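Local coordinates for periplasmic binding protein/LacI transcriptional regulator (Burkholderia multivorans, PDB 4YLE) that probably serves as the substrate-binding protein of an ABC transport system, capturing a simple sugar in the periplasm for uptake, at residues P33-V38 against A95-P100; L227-D232 against V251-Y256. All blocks are in the same frame, centred on the assembly; numbering follows the deposited sequence.

The two contacts lie on opposite sides of the chain's centre, their own centres about 30 Å apart and their nearest atoms about 12 Å apart. Interaction 1 comes first along the chain and is complete before interaction 2 begins. Each pairs two parallel strands, but in different sheets. Strands 34-39 and 95-98 belong to a mixed sheet of seven strands, while 226-229 and 252-254 belong to a parallel sheet of four. This matches the two-lobed fold of periplasmic binding proteins, one sheet to a lobe. The side chain of Ala99 lies about 7 Å, and that of Asn231 about 3 Å, from bound unidentified ligand, so both contacts lead toward bound ligand.

Interaction 1: P33-V38 against A95-P100; sequences PKVALV and AIVLAP
Ala95 opens the pairing with strand 34-38. Its N-H reaches Lys34 O only weakly, at 3.4 Å, but its carbonyl takes a nearly straight bond from Ala36 N. That donor stands 26° out of the carbonyl plane. The two strands run parallel, 18° apart in direction. Ile96 follows on the other face of the sheet, where its CG1 lies 4.2 Å from Ala36 CB. Val97 binds through both backbone groups: its N is 2.7 Å from Ala36 O, and its O accepts from Val38 N. On the face of Val35 and Leu37 its two methyls divide the contact. Val97 CG2 meets Val35 CG1 at 3.9 Å, and Val97 CG1 meets Leu37 CD1 at 3.7 Å. Leu98 returns to the face of Ala36 and Val38. Its CG is anti to the backbone N (chi1 173°), and CD1 reaches across to Val38. Val38 CG1 and Leu98 CD1 are 3.4 Å apart, tighter than usual van der Waals contact. Ala99 N then gives a bond to Val38 O, 2.9 Å long and almost linear, which extends the pairing past the end of strand 95-98. Helix 78-90 covers the face of Ala36 and Val38, with Met88, Gln81 and Ile84 in touch. Helix 279-295 packs on the face of Val35, Leu37 and Ala95. Strand 34-39 also pairs with strand 66-72, and strand 119-123 flanks 95-98 on its other side.

Interaction 2: L227-D232 against V251-Y256; sequences LLCGND and VYVVGY
Val254 packs closely against Leu228, the two side chains lying side by side and pointing the same way. With CG1 anti to the carbonyl carbon (chi1 -64°), CG2 falls between the backbone N and the carbonyl carbon, and Val254 CG2 comes 3.6 Å from Leu228 CA. The parallel strands are held here by three backbone bonds. Leu227 N reaches Tyr252 O at 2.8 Å, Val254 N gives to Leu227 O, and Cys229 N gives to Val254 O. Cys229 CB also comes within 3.3 Å of Val254 O. Past the strands the two segments stay close. Asp232 turns its carboxylate toward Tyr256, whose N lies 2.8 Å from OD1. That bond is weak and bent, as is the one from Asp232 N to Tyr256 O. Tyr256 CB rests 3.4 Å from Gly230 O. Asp232 OD1 also bonds Thr274 and its OD2 Ile259 N, while Asn231, the N-cap of helix 232-244, accepts from Met234 N at OD1 and binds the unidentified ligand through ND2. The start of segment 251-256 is looser. Val251 CG1 meets Leu227 CD1 only at 4.1 Å, and the Tyr252 ring leads away from the contact to a partly exposed place. The pair forms a beta-alpha-beta unit with helix 232-244, which covers Leu227, Cys229 and Val253. Helices 146-160 and 177-193 cover Leu228, and strand 166-171 pairs with 226-229.

Interaction 1: P33-V38 against A95-P100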
ATOM      1  N   PRO A  33      10.756   1.560 -25.495  1.00 32.03           N
ATOM      2  CA  PRO A  33      10.607   2.505 -24.384  1.00 37.32           C
ATOM      3  C   PRO A  33      11.304   1.997 -23.132  1.00 30.93           C
ATOM      4  O   PRO A  33      11.328   0.774 -22.885  1.00 29.23           O
ATOM      5  CB  PRO A  33       9.088   2.569 -24.156  1.00 39.84           C
ATOM      6  CG  PRO A  33       8.459   1.801 -25.264  1.00 44.23           C
ATOM      7  CD  PRO A  33       9.491   0.887 -25.816  1.00 42.81           C
ATOM      8  N   LYS A  34      11.821   2.926 -22.331  1.00 34.82           N
ATOM      9  CA  LYS A  34      12.425   2.592 -21.043  1.00 31.55           C
ATOM     10  C   LYS A  34      11.488   3.074 -19.935  1.00 30.16           C
ATOM     11  O   LYS A  34      11.137   4.247 -19.870  1.00 31.54           O
ATOM     12  CB  LYS A  34      13.811   3.218 -20.902  1.00 36.87           C
ATOM     13  CG  LYS A  34      14.688   2.593 -19.808  1.00 54.23           C
ATOM     14  CD  LYS A  34      16.199   2.742 -20.103  1.00 64.79           C
ATOM     15  CE  LYS A  34      16.861   3.899 -19.336  1.00 68.43           C
ATOM     16  NZ  LYS A  34      18.302   3.631 -19.014  1.00 74.03           N
ATOM     17  N   VAL A  35      11.074   2.144 -19.085  1.00 27.68           N
ATOM     18  CA  VAL A  35      10.090   2.429 -18.031  1.00 27.12           C
ATOM     19  C   VAL A  35      10.738   2.270 -16.669  1.00 26.07           C
ATOM     20  O   VAL A  35      11.391   1.262 -16.412  1.00 28.50           O
ATOM     21  CB  VAL A  35       8.872   1.474 -18.111  1.00 25.84           C
ATOM     22  CG1 VAL A  35       7.856   1.801 -17.042  1.00 25.75           C
ATOM     23  CG2 VAL A  35       8.208   1.553 -19.492  1.00 29.34           C
ATOM     24  N   ALA A  36      10.518   3.250 -15.793  1.00 27.80           N
ATOM     25  CA  ALA A  36      11.006   3.205 -14.421  1.00 26.83           C
ATOM     26  C   ALA A  36       9.861   2.861 -13.499  1.00 28.08           C
ATOM     27  O   ALA A  36       8.807   3.494 -13.579  1.00 28.64           O
ATOM     28  CB  ALA A  36      11.616   4.545 -14.014  1.00 29.58           C
ATOM     29  N   LEU A  37      10.084   1.870 -12.636  1.00 23.40           N
ATOM     30  CA  LEU A  37       9.117   1.481 -11.561  1.00 21.65           C
ATOM     31  C   LEU A  37       9.706   1.918 -10.247  1.00 22.75           C
ATOM     32  O   LEU A  37      10.737   1.390  -9.833  1.00 23.79           O
ATOM     33  CB  LEU A  37       8.871  -0.022 -11.541  1.00 19.82           C
ATOM     34  CG  LEU A  37       7.951  -0.525 -10.416  1.00 18.38           C
ATOM     35  CD1 LEU A  37       6.554   0.038 -10.541  1.00 19.10           C
ATOM     36  CD2 LEU A  37       7.883  -2.035 -10.441  1.00 18.77           C
ATOM     37  N   VAL A  38       9.048   2.879  -9.592  1.00 23.16           N
ATOM     38  CA  VAL A  38       9.574   3.487  -8.365  1.00 24.63           C
ATOM     39  C   VAL A  38       8.665   3.118  -7.208  1.00 23.23           C
ATOM     40  O   VAL A  38       7.515   3.506  -7.181  1.00 22.54           O
ATOM     41  CB  VAL A  38       9.681   5.008  -8.532  1.00 26.98           C
ATOM     42  CG1 VAL A  38      10.088   5.711  -7.203  1.00 28.73           C
ATOM     43  CG2 VAL A  38      10.688   5.321  -9.645  1.00 28.78           C
ATOM     44  N   ALA A  95       8.753   6.590 -19.355  1.00 31.45           N
ATOM     45  CA  ALA A  95       7.628   6.552 -18.457  1.00 29.58           C
ATOM     46  C   ALA A  95       8.111   6.239 -17.060  1.00 28.54           C
ATOM     47  O   ALA A  95       9.145   5.601 -16.889  1.00 28.50           O
ATOM     48  CB  ALA A  95       6.607   5.509 -18.917  1.00 27.44           C
ATOM     49  N   ILE A  96       7.342   6.702 -16.076  1.00 27.92           N
ATOM     50  CA  ILE A  96       7.585   6.414 -14.667  1.00 26.85           C
ATOM     51  C   ILE A  96       6.305   5.907 -14.044  1.00 24.70           C
ATOM     52  O   ILE A  96       5.260   6.544 -14.160  1.00 25.06           O
ATOM     53  CB  ILE A  96       8.046   7.657 -13.886  1.00 28.87           C
ATOM     54  CG1 ILE A  96       9.420   8.105 -14.351  1.00 31.16           C
ATOM     55  CG2 ILE A  96       8.088   7.340 -12.383  1.00 31.67           C
ATOM     56  CD1 ILE A  96       9.826   9.462 -13.807  1.00 33.63           C
ATOM     57  N   VAL A  97       6.397   4.752 -13.401  1.00 24.45           N
ATOM     58  CA  VAL A  97       5.294   4.135 -12.705  1.00 22.99           C
ATOM     59  C   VAL A  97       5.634   4.252 -11.226  1.00 25.04           C
ATOM     60  O   VAL A  97       6.602   3.643 -10.781  1.00 20.17           O
ATOM     61  CB  VAL A  97       5.116   2.668 -13.101  1.00 19.62           C
ATOM     62  CG1 VAL A  97       3.971   2.057 -12.348  1.00 19.31           C
ATOM     63  CG2 VAL A  97       4.875   2.550 -14.637  1.00 19.10           C
ATOM     64  N   LEU A  98       4.872   5.066 -10.496  1.00 21.06           N
ATOM     65  CA  LEU A  98       5.269   5.478  -9.169  1.00 21.61           C
ATOM     66  C   LEU A  98       4.251   5.025  -8.121  1.00 21.71           C
ATOM     67  O   LEU A  98       3.053   5.278  -8.284  1.00 20.10           O
ATOM     68  CB  LEU A  98       5.411   7.000  -9.120  1.00 24.21           C
ATOM     69  CG  LEU A  98       5.655   7.627  -7.743  1.00 25.24           C
ATOM     70  CD1 LEU A  98       7.015   7.235  -7.203  1.00 25.34           C
ATOM     71  CD2 LEU A  98       5.495   9.150  -7.845  1.00 27.93           C
ATOM     72  N   ALA A  99       4.746   4.354  -7.067  1.00 20.09           N
ATOM     73  CA  ALA A  99       3.986   4.076  -5.819  1.00 23.74           C
ATOM     74  C   ALA A  99       4.464   5.050  -4.741  1.00 23.90           C
ATOM     75  O   ALA A  99       5.471   4.793  -4.087  1.00 20.28           O
ATOM     76  CB  ALA A  99       4.192   2.632  -5.348  1.00 18.03           C
ATOM     77  N   PRO A 100       3.770   6.194  -4.577  1.00 21.80           N
ATOM     78  CA  PRO A 100       4.397   7.292  -3.821  1.00 24.05           C
ATOM     79  C   PRO A 100       4.389   7.092  -2.310  1.00 24.23           C
ATOM     80  O   PRO A 100       3.401   6.595  -1.752  1.00 23.09           O
ATOM     81  CB  PRO A 100       3.558   8.509  -4.229  1.00 26.63           C
ATOM     82  CG  PRO A 100       2.265   7.974  -4.661  1.00 25.58           C
ATOM     83  CD  PRO A 100       2.523   6.619  -5.244  1.00 22.37           C
TER

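Interaction 2: L227-D232 against V251-Y256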
ATOM      1  N   LEU A 227      -6.912  -6.051  17.096  1.00 15.10           N
ATOM      2  CA  LEU A 227      -6.070  -5.036  16.496  1.00 17.65           C
ATOM      3  C   LEU A 227      -6.207  -5.134  14.992  1.00 16.27           C
ATOM      4  O   LEU A 227      -5.906  -6.172  14.422  1.00 17.42           O
ATOM      5  CB  LEU A 227      -4.621  -5.252  16.889  1.00 18.51           C
ATOM      6  CG  LEU A 227      -4.343  -4.995  18.374  1.00 16.67           C
ATOM      7  CD1 LEU A 227      -3.131  -5.787  18.900  1.00 18.68           C
ATOM      8  CD2 LEU A 227      -4.177  -3.509  18.638  1.00 17.98           C
ATOM      9  N   LEU A 228      -6.664  -4.047  14.369  1.00 14.75           N
ATOM     10  CA  LEU A 228      -6.889  -4.027  12.935  1.00 17.12           C
ATOM     11  C   LEU A 228      -5.745  -3.230  12.314  1.00 12.72           C
ATOM     12  O   LEU A 228      -5.633  -2.020  12.562  1.00 14.64           O
ATOM     13  CB  LEU A 228      -8.233  -3.389  12.591  1.00 16.73           C
ATOM     14  CG  LEU A 228      -9.516  -4.048  13.107  1.00 15.73           C
ATOM     15  CD1 LEU A 228      -9.688  -3.886  14.604  1.00 17.87           C
ATOM     16  CD2 LEU A 228     -10.713  -3.470  12.364  1.00 18.55           C
ATOM     17  N   CYS A 229      -4.907  -3.891  11.520  1.00 15.28           N
ATOM     18  CA  CYS A 229      -3.656  -3.314  11.054  1.00 14.00           C
ATOM     19  C   CYS A 229      -3.692  -3.030   9.580  1.00 14.94           C
ATOM     20  O   CYS A 229      -4.107  -3.883   8.799  1.00 15.83           O
ATOM     21  CB  CYS A 229      -2.482  -4.238  11.357  1.00 15.24           C
ATOM     22  SG  CYS A 229      -2.337  -4.615  13.103  1.00 16.11           S
ATOM     23  N   GLY A 230      -3.220  -1.840   9.226  1.00 11.40           N
ATOM     24  CA  GLY A 230      -3.236  -1.364   7.864  1.00 12.34           C
ATOM     25  C   GLY A 230      -2.341  -2.120   6.879  1.00 14.09           C
ATOM     26  O   GLY A 230      -2.518  -2.020   5.670  1.00 15.73           O
ATOM     27  N   ASN A 231      -1.371  -2.874   7.370  1.00 12.89           N
ATOM     28  CA  ASN A 231      -0.624  -3.788   6.484  1.00 14.20           C
ATOM     29  C   ASN A 231      -0.111  -4.977   7.285  1.00 15.01           C
ATOM     30  O   ASN A 231      -0.210  -4.990   8.509  1.00 13.16           O
ATOM     31  CB  ASN A 231       0.483  -3.030   5.720  1.00 14.23           C
ATOM     32  CG  ASN A 231       1.689  -2.727   6.550  1.00 16.08           C
ATOM     33  OD1 ASN A 231       1.641  -2.792   7.772  1.00 17.19           O
ATOM     34  ND2 ASN A 231       2.800  -2.390   5.883  1.00 16.73           N
ATOM     35  N   ASP A 232       0.355  -5.994   6.580  1.00 15.82           N
ATOM     36  CA  ASP A 232       0.802  -7.213   7.210  1.00 14.71           C
ATOM     37  C   ASP A 232       2.043  -6.989   8.074  1.00 16.51           C
ATOM     38  O   ASP A 232       2.203  -7.639   9.112  1.00 18.11           O
ATOM     39  CB  ASP A 232       1.089  -8.283   6.178  1.00 16.64           C
ATOM     40  CG  ASP A 232      -0.193  -8.975   5.646  1.00 16.88           C
ATOM     41  OD1 ASP A 232      -1.307  -8.720   6.148  1.00 17.98           O
ATOM     42  OD2 ASP A 232      -0.047  -9.775   4.687  1.00 20.50           O
ATOM     43  N   VAL A 251      -6.843 -12.002  21.603  1.00 22.53           N
ATOM     44  CA  VAL A 251      -6.909 -10.736  20.878  1.00 22.22           C
ATOM     45  C   VAL A 251      -6.672 -11.068  19.421  1.00 20.48           C
ATOM     46  O   VAL A 251      -5.650 -11.670  19.083  1.00 24.30           O
ATOM     47  CB  VAL A 251      -5.860  -9.719  21.378  1.00 21.13           C
ATOM     48  CG1 VAL A 251      -5.853  -8.440  20.505  1.00 23.11           C
ATOM     49  CG2 VAL A 251      -6.128  -9.372  22.830  1.00 25.04           C
ATOM     50  N   TYR A 252      -7.654 -10.766  18.585  1.00 21.83           N
ATOM     51  CA  TYR A 252      -7.541 -11.015  17.164  1.00 21.45           C
ATOM     52  C   TYR A 252      -6.650  -9.981  16.500  1.00 19.29           C
ATOM     53  O   TYR A 252      -6.628  -8.811  16.901  1.00 17.43           O
ATOM     54  CB  TYR A 252      -8.915 -11.000  16.502  1.00 21.61           C
ATOM     55  CG  TYR A 252      -9.765 -12.216  16.808  1.00 19.57           C
ATOM     56  CD1 TYR A 252      -9.419 -13.454  16.302  1.00 26.78           C
ATOM     57  CD2 TYR A 252     -10.922 -12.112  17.563  1.00 24.65           C
ATOM     58  CE1 TYR A 252     -10.194 -14.575  16.539  1.00 32.00           C
ATOM     59  CE2 TYR A 252     -11.701 -13.236  17.822  1.00 29.76           C
ATOM     60  CZ  TYR A 252     -11.329 -14.462  17.301  1.00 35.19           C
ATOM     61  OH  TYR A 252     -12.091 -15.591  17.551  1.00 38.87           O
ATOM     62  N   VAL A 253      -5.932 -10.426  15.474  1.00 19.47           N
ATOM     63  CA  VAL A 253      -5.167  -9.528  14.609  1.00 16.63           C
ATOM     64  C   VAL A 253      -5.557  -9.730  13.140  1.00 16.51           C
ATOM     65  O   VAL A 253      -5.609 -10.869  12.663  1.00 21.13           O
ATOM     66  CB  VAL A 253      -3.647  -9.759  14.750  1.00 18.26           C
ATOM     67  CG1 VAL A 253      -2.867  -8.893  13.794  1.00 19.73           C
ATOM     68  CG2 VAL A 253      -3.195  -9.532  16.165  1.00 23.28           C
ATOM     69  N   VAL A 254      -5.850  -8.632  12.445  1.00 15.56           N
ATOM     70  CA  VAL A 254      -6.006  -8.669  10.997  1.00 14.79           C
ATOM     71  C   VAL A 254      -5.017  -7.723  10.359  1.00 14.19           C
ATOM     72  O   VAL A 254      -4.614  -6.743  10.960  1.00 15.13           O
ATOM     73  CB  VAL A 254      -7.431  -8.339  10.548  1.00 17.98           C
ATOM     74  CG1 VAL A 254      -8.415  -9.425  11.072  1.00 23.97           C
ATOM     75  CG2 VAL A 254      -7.830  -6.925  10.985  1.00 17.11           C
ATOM     76  N   GLY A 255      -4.661  -8.019   9.106  1.00 16.73           N
ATOM     77  CA  GLY A 255      -3.735  -7.205   8.351  1.00 15.87           C
ATOM     78  C   GLY A 255      -4.231  -6.971   6.947  1.00 16.18           C
ATOM     79  O   GLY A 255      -5.438  -6.969   6.692  1.00 17.24           O
ATOM     80  N   TYR A 256      -3.276  -6.750   6.058  1.00 14.63           N
ATOM     81  CA  TYR A 256      -3.553  -6.372   4.675  1.00 15.73           C
ATOM     82  C   TYR A 256      -2.251  -6.550   3.903  1.00 15.31           C
ATOM     83  O   TYR A 256      -1.242  -5.985   4.312  1.00 18.25           O
ATOM     84  CB  TYR A 256      -4.010  -4.915   4.627  1.00 13.45           C
ATOM     85  CG  TYR A 256      -4.828  -4.470   3.440  1.00 14.37           C
ATOM     86  CD1 TYR A 256      -6.197  -4.458   3.517  1.00 17.40           C
ATOM     87  CD2 TYR A 256      -4.221  -3.976   2.293  1.00 16.11           C
ATOM     88  CE1 TYR A 256      -6.965  -3.999   2.477  1.00 16.95           C
ATOM     89  CE2 TYR A 256      -5.017  -3.496   1.238  1.00 16.23           C
ATOM     90  CZ  TYR A 256      -6.380  -3.541   1.368  1.00 15.75           C
ATOM     91  OH  TYR A 256      -7.124  -3.060   0.322  1.00 22.31           O
TER